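462aa long hypothetical selenium-binding protein (PDB 2ECE) is of unknown function, although its family is generally associated with selenium binding, and folds as a beta-propeller. Local coordinates at residues R104-Y109 against S138-V143; L322-D327 against Y336-G341. One frame throughout, in Å; residues are numbered along the deposited sequence.

Interaction 1: R104-Y109 against S138-V143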
# COMPACT_ATOMS: atom_id res chain seq x y z
N ARG A 104 -2.19 12.75 -6.89
CA ARG A 104 -1.85 14.12 -7.25
C ARG A 104 -3.10 14.96 -7.52
O ARG A 104 -3.22 16.09 -7.02
CB ARG A 104 -0.95 14.16 -8.50
CG ARG A 104 0.56 14.16 -8.22
CD ARG A 104 1.40 14.32 -9.49
NE ARG A 104 2.83 14.16 -9.22
CZ ARG A 104 3.64 15.12 -8.79
NH1 ARG A 104 3.17 16.35 -8.59
NH2 ARG A 104 4.90 14.85 -8.50
N SER A 105 -4.04 14.41 -8.28
CA SER A 105 -5.26 15.12 -8.65
C SER A 105 -6.40 15.21 -7.64
O SER A 105 -7.18 16.16 -7.68
CB SER A 105 -5.84 14.52 -9.93
OG SER A 105 -6.34 13.22 -9.66
N SER A 106 -6.50 14.23 -6.75
CA SER A 106 -7.57 14.18 -5.76
C SER A 106 -8.87 13.72 -6.42
O SER A 106 -9.94 13.75 -5.82
CB SER A 106 -7.79 15.56 -5.12
OG SER A 106 -6.66 15.97 -4.39
N ARG A 107 -8.78 13.29 -7.68
CA ARG A 107 -9.94 12.81 -8.40
C ARG A 107 -10.22 11.37 -7.97
O ARG A 107 -9.30 10.67 -7.53
CB ARG A 107 -9.66 12.86 -9.91
CG ARG A 107 -10.74 12.26 -10.80
CD ARG A 107 -10.47 12.54 -12.29
NE ARG A 107 -10.48 13.97 -12.60
CZ ARG A 107 -9.39 14.70 -12.87
NH1 ARG A 107 -8.19 14.14 -12.86
NH2 ARG A 107 -9.51 15.99 -13.16
N ILE A 108 -11.47 10.93 -8.05
CA ILE A 108 -11.81 9.55 -7.68
C ILE A 108 -12.59 8.89 -8.82
O ILE A 108 -13.61 9.42 -9.27
CB ILE A 108 -12.69 9.46 -6.42
CG1 ILE A 108 -11.99 10.11 -5.23
CG2 ILE A 108 -12.96 7.97 -6.08
CD1 ILE A 108 -12.86 10.17 -3.98
N TYR A 109 -12.09 7.76 -9.29
CA TYR A 109 -12.79 7.03 -10.34
C TYR A 109 -13.49 5.85 -9.69
O TYR A 109 -12.96 5.24 -8.75
CB TYR A 109 -11.80 6.51 -11.39
CG TYR A 109 -11.00 7.58 -12.09
CD1 TYR A 109 -9.72 7.92 -11.66
CD2 TYR A 109 -11.52 8.23 -13.21
CE1 TYR A 109 -8.97 8.88 -12.33
CE2 TYR A 109 -10.77 9.19 -13.89
CZ TYR A 109 -9.50 9.52 -13.44
OH TYR A 109 -8.76 10.46 -14.12
N SER A 138 -6.95 16.95 0.10
CA SER A 138 -6.43 16.77 -1.25
C SER A 138 -5.30 15.74 -1.23
O SER A 138 -4.72 15.47 -0.17
CB SER A 138 -5.93 18.10 -1.83
OG SER A 138 -4.76 18.56 -1.18
N ARG A 139 -4.99 15.18 -2.40
CA ARG A 139 -3.94 14.16 -2.57
C ARG A 139 -4.35 12.89 -1.84
O ARG A 139 -3.87 12.59 -0.74
CB ARG A 139 -2.59 14.68 -2.05
CG ARG A 139 -1.87 15.65 -2.99
CD ARG A 139 -2.46 17.06 -2.97
NE ARG A 139 -1.61 18.01 -3.69
CZ ARG A 139 -1.69 19.34 -3.59
NH1 ARG A 139 -2.60 19.91 -2.81
NH2 ARG A 139 -0.85 20.10 -4.28
N LEU A 140 -5.24 12.14 -2.48
CA LEU A 140 -5.80 10.91 -1.92
C LEU A 140 -4.90 9.70 -2.07
O LEU A 140 -4.37 9.41 -3.15
CB LEU A 140 -7.16 10.64 -2.56
CG LEU A 140 -8.34 11.41 -1.93
CD1 LEU A 140 -8.00 12.88 -1.74
CD2 LEU A 140 -9.56 11.23 -2.81
N HIS A 141 -4.74 8.98 -0.96
CA HIS A 141 -3.85 7.82 -0.90
C HIS A 141 -4.53 6.46 -0.72
O HIS A 141 -4.91 5.81 -1.69
CB HIS A 141 -2.83 8.06 0.22
CG HIS A 141 -1.72 7.06 0.27
ND1 HIS A 141 -0.58 7.17 -0.50
CD2 HIS A 141 -1.57 5.93 1.00
CE1 HIS A 141 0.22 6.15 -0.25
NE2 HIS A 141 -0.36 5.38 0.65
N THR A 142 -4.68 6.04 0.53
CA THR A 142 -5.26 4.74 0.85
C THR A 142 -6.79 4.64 0.78
O THR A 142 -7.50 5.54 1.21
CB THR A 142 -4.83 4.29 2.27
OG1 THR A 142 -3.40 4.30 2.36
CG2 THR A 142 -5.38 2.87 2.59
N VAL A 143 -7.28 3.52 0.24
CA VAL A 143 -8.71 3.26 0.16
C VAL A 143 -9.02 1.96 0.90
O VAL A 143 -8.37 0.94 0.64
CB VAL A 143 -9.20 3.07 -1.29
CG1 VAL A 143 -10.70 2.76 -1.28
CG2 VAL A 143 -8.92 4.31 -2.10

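Interaction 2: L322-D327 against Y336-G341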
# COMPACT_ATOMS: atom_id res chain seq x y z
N LEU A 322 15.56 1.36 2.54
CA LEU A 322 14.33 2.04 2.14
C LEU A 322 13.16 1.06 2.08
O LEU A 322 12.63 0.78 1.00
CB LEU A 322 14.49 2.73 0.78
CG LEU A 322 15.52 3.86 0.68
CD1 LEU A 322 15.55 4.38 -0.76
CD2 LEU A 322 15.16 4.98 1.65
N VAL A 323 12.78 0.53 3.23
CA VAL A 323 11.65 -0.39 3.30
C VAL A 323 10.41 0.49 3.19
O VAL A 323 10.07 1.21 4.12
CB VAL A 323 11.64 -1.15 4.65
CG1 VAL A 323 10.38 -1.99 4.76
CG2 VAL A 323 12.88 -2.05 4.74
N THR A 324 9.75 0.42 2.03
CA THR A 324 8.57 1.24 1.76
C THR A 324 7.21 0.55 1.89
O THR A 324 6.19 1.22 2.05
CB THR A 324 8.66 1.87 0.36
OG1 THR A 324 8.89 0.84 -0.60
CG2 THR A 324 9.79 2.88 0.30
N ASP A 325 7.18 -0.78 1.79
CA ASP A 325 5.92 -1.50 1.92
C ASP A 325 6.06 -2.79 2.73
O ASP A 325 7.14 -3.39 2.78
CB ASP A 325 5.34 -1.84 0.53
CG ASP A 325 3.90 -2.35 0.61
OD1 ASP A 325 3.10 -1.73 1.34
OD2 ASP A 325 3.56 -3.35 -0.05
N ILE A 326 4.97 -3.19 3.37
CA ILE A 326 4.92 -4.43 4.15
C ILE A 326 3.55 -5.05 3.93
O ILE A 326 2.58 -4.35 3.60
CB ILE A 326 5.11 -4.19 5.68
CG1 ILE A 326 4.10 -3.15 6.18
CG2 ILE A 326 6.53 -3.77 5.97
CD1 ILE A 326 3.97 -3.10 7.69
N ASP A 327 3.47 -6.36 4.10
CA ASP A 327 2.20 -7.06 3.91
C ASP A 327 2.28 -8.38 4.68
O ASP A 327 3.33 -9.02 4.70
CB ASP A 327 1.97 -7.31 2.42
CG ASP A 327 0.50 -7.35 2.05
OD1 ASP A 327 -0.33 -6.87 2.85
OD2 ASP A 327 0.18 -7.84 0.95
N TYR A 336 6.06 -9.75 4.97
CA TYR A 336 6.91 -9.53 3.80
C TYR A 336 7.27 -8.06 3.72
O TYR A 336 6.43 -7.21 3.97
CB TYR A 336 6.20 -9.97 2.52
CG TYR A 336 5.92 -11.45 2.45
CD1 TYR A 336 4.78 -11.99 3.05
CD2 TYR A 336 6.81 -12.32 1.82
CE1 TYR A 336 4.53 -13.36 3.02
CE2 TYR A 336 6.57 -13.69 1.79
CZ TYR A 336 5.44 -14.21 2.39
OH TYR A 336 5.22 -15.57 2.38
N LEU A 337 8.53 -7.78 3.39
CA LEU A 337 8.97 -6.40 3.26
C LEU A 337 9.64 -6.23 1.92
O LEU A 337 10.21 -7.17 1.36
CB LEU A 337 10.02 -6.02 4.32
CG LEU A 337 10.17 -6.49 5.77
CD1 LEU A 337 11.21 -5.58 6.43
CD2 LEU A 337 8.87 -6.43 6.52
N SER A 338 9.59 -5.01 1.39
CA SER A 338 10.26 -4.71 0.14
C SER A 338 11.36 -3.73 0.54
O SER A 338 11.18 -2.92 1.45
CB SER A 338 9.29 -4.07 -0.86
OG SER A 338 8.82 -2.81 -0.38
N LEU A 339 12.51 -3.83 -0.12
CA LEU A 339 13.61 -2.91 0.14
C LEU A 339 13.81 -2.22 -1.19
O LEU A 339 14.49 -2.73 -2.08
CB LEU A 339 14.88 -3.67 0.56
CG LEU A 339 15.05 -4.06 2.03
CD1 LEU A 339 14.09 -5.18 2.39
CD2 LEU A 339 16.50 -4.50 2.27
N TRP A 340 13.20 -1.05 -1.31
CA TRP A 340 13.25 -0.26 -2.53
C TRP A 340 14.62 0.36 -2.80
O TRP A 340 14.89 0.80 -3.92
CB TRP A 340 12.19 0.83 -2.45
CG TRP A 340 11.90 1.48 -3.76
CD1 TRP A 340 11.36 0.89 -4.87
CD2 TRP A 340 12.08 2.86 -4.08
NE1 TRP A 340 11.18 1.83 -5.86
CE2 TRP A 340 11.62 3.05 -5.41
CE3 TRP A 340 12.59 3.97 -3.38
CZ2 TRP A 340 11.64 4.29 -6.04
CZ3 TRP A 340 12.61 5.21 -4.02
CH2 TRP A 340 12.14 5.35 -5.33
N GLY A 341 15.47 0.41 -1.79
CA GLY A 341 16.79 0.98 -1.98
C GLY A 341 17.78 -0.10 -2.36
O GLY A 341 18.34 -0.09 -3.46

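Interaction 1: R104-Y109 against S138-V143
A seam between neighbouring beta-propeller blades is closed here by the connection between strands 97-101 and 108-112, which lies against the start of strand 140-145. The connection contains an ST turn, in which Ser-105 OG accepts from Arg-107 N at 3.1 Å, and Asp-71 also bonds that hydroxyl. Ser-106, with a positive phi of 77°, presents its OG beside its own backbone N and anti to the carbonyl carbon. From there OG accepts from Arg-139 N at 2.7 Å, nearly straight at 168°, while Ser-138 CA lies 3.2 Å from the Ser-106 OG. This bond falls where the chain turns a corner at Arg-139 to enter the first strand of the next blade. An alanine at Ser-106 would remove this acceptor and would probably leave the Arg-139 amide without a partner across the seam. Deeper in, Leu-140 points toward the turn and crosses Ile-108 at about a right angle, its CD2 touching Ile-108 CG1 at 3.6 Å. Ile-152 touches both side chains. The Arg-139 guanidinium turns back so that NH1 meets Ser-138 OG in its own plane at 3.0 Å; that OG is also hydrogen-bonded to Asn-157 O, and Arg-139 NE is salt-bridged to Glu-214.

Interaction 2: L322-D327 against Y336-G341
The fork of Leu-337 fills the gap between Val-323 and Ile-326: Leu-337 CD2 lies beside Ile-326 CG2 at 3.6 Å, and Leu-337 CD1 meets Val-323 CG1 at 4.0 Å. The Ile-326 and Leu-337 side chains run alongside on the same face of the sheet, as cross-strand neighbours in an antiparallel pair do; this pair is the non-hydrogen-bonded kind. Val-323, by contrast, crosses Leu-337 obliquely. The other Val-323 branch, CG2, rests on Leu-339 CG at 4.0 Å, so the forked valine fits between two leucines of the facing strand. Ile-282 of the preceding blade touches Val-323, Ile-326 and Leu-337. The pairing belongs to the hairpin of strands 326-328 and 334-339, the first two of a four-stranded propeller blade. At its regular end, Tyr-336 N donates to Asp-327 O nearly along the C=O axis, at 2.8 Å. Toward the other end the match slips: three steps from Val-323 to Ile-326 face two from Leu-337 to Leu-339. There Ser-338 O has no hydrogen-bond donor, but Val-323 CA approaches it at 3.2 Å in a CA-H...O contact. Beyond the slip, Trp-340 N reaches Leu-322 O at 3.0 Å from above the carbonyl plane. Leu-322 nestles over Gly-341, its CB 3.6 Å from Gly-341 N, where a CB on the glycine would be crowded; Leu-322 CD1 meets Trp-340 CE3 at 4.0 Å, obliquely to the ring.

Overall arrangement
Interaction 1 joins two successive blades of the propeller, whereas interaction 2 pairs strands within a single blade. They lie on opposite sides of the chain's centre, about 14 Å and 10 Å from it, with their own centres about 22 Å apart. The nearest atoms of interaction 1 and interaction 2 are about 8 Å apart, so there is no direct touch. Residues 401-410 supply a shared neighbour: Arg-104, salt-bridged to Glu-72 through NE, also bonds Ser-403 through NH2 and touches Tyr-402, while Trp-340 of interaction 2 touches Leu-401 and meets Tyr-410 edge-to-face. The disulfide Cys-81 to Cys-145 ends at the strand entered by segment 138-143. No selenium site is located by either contact.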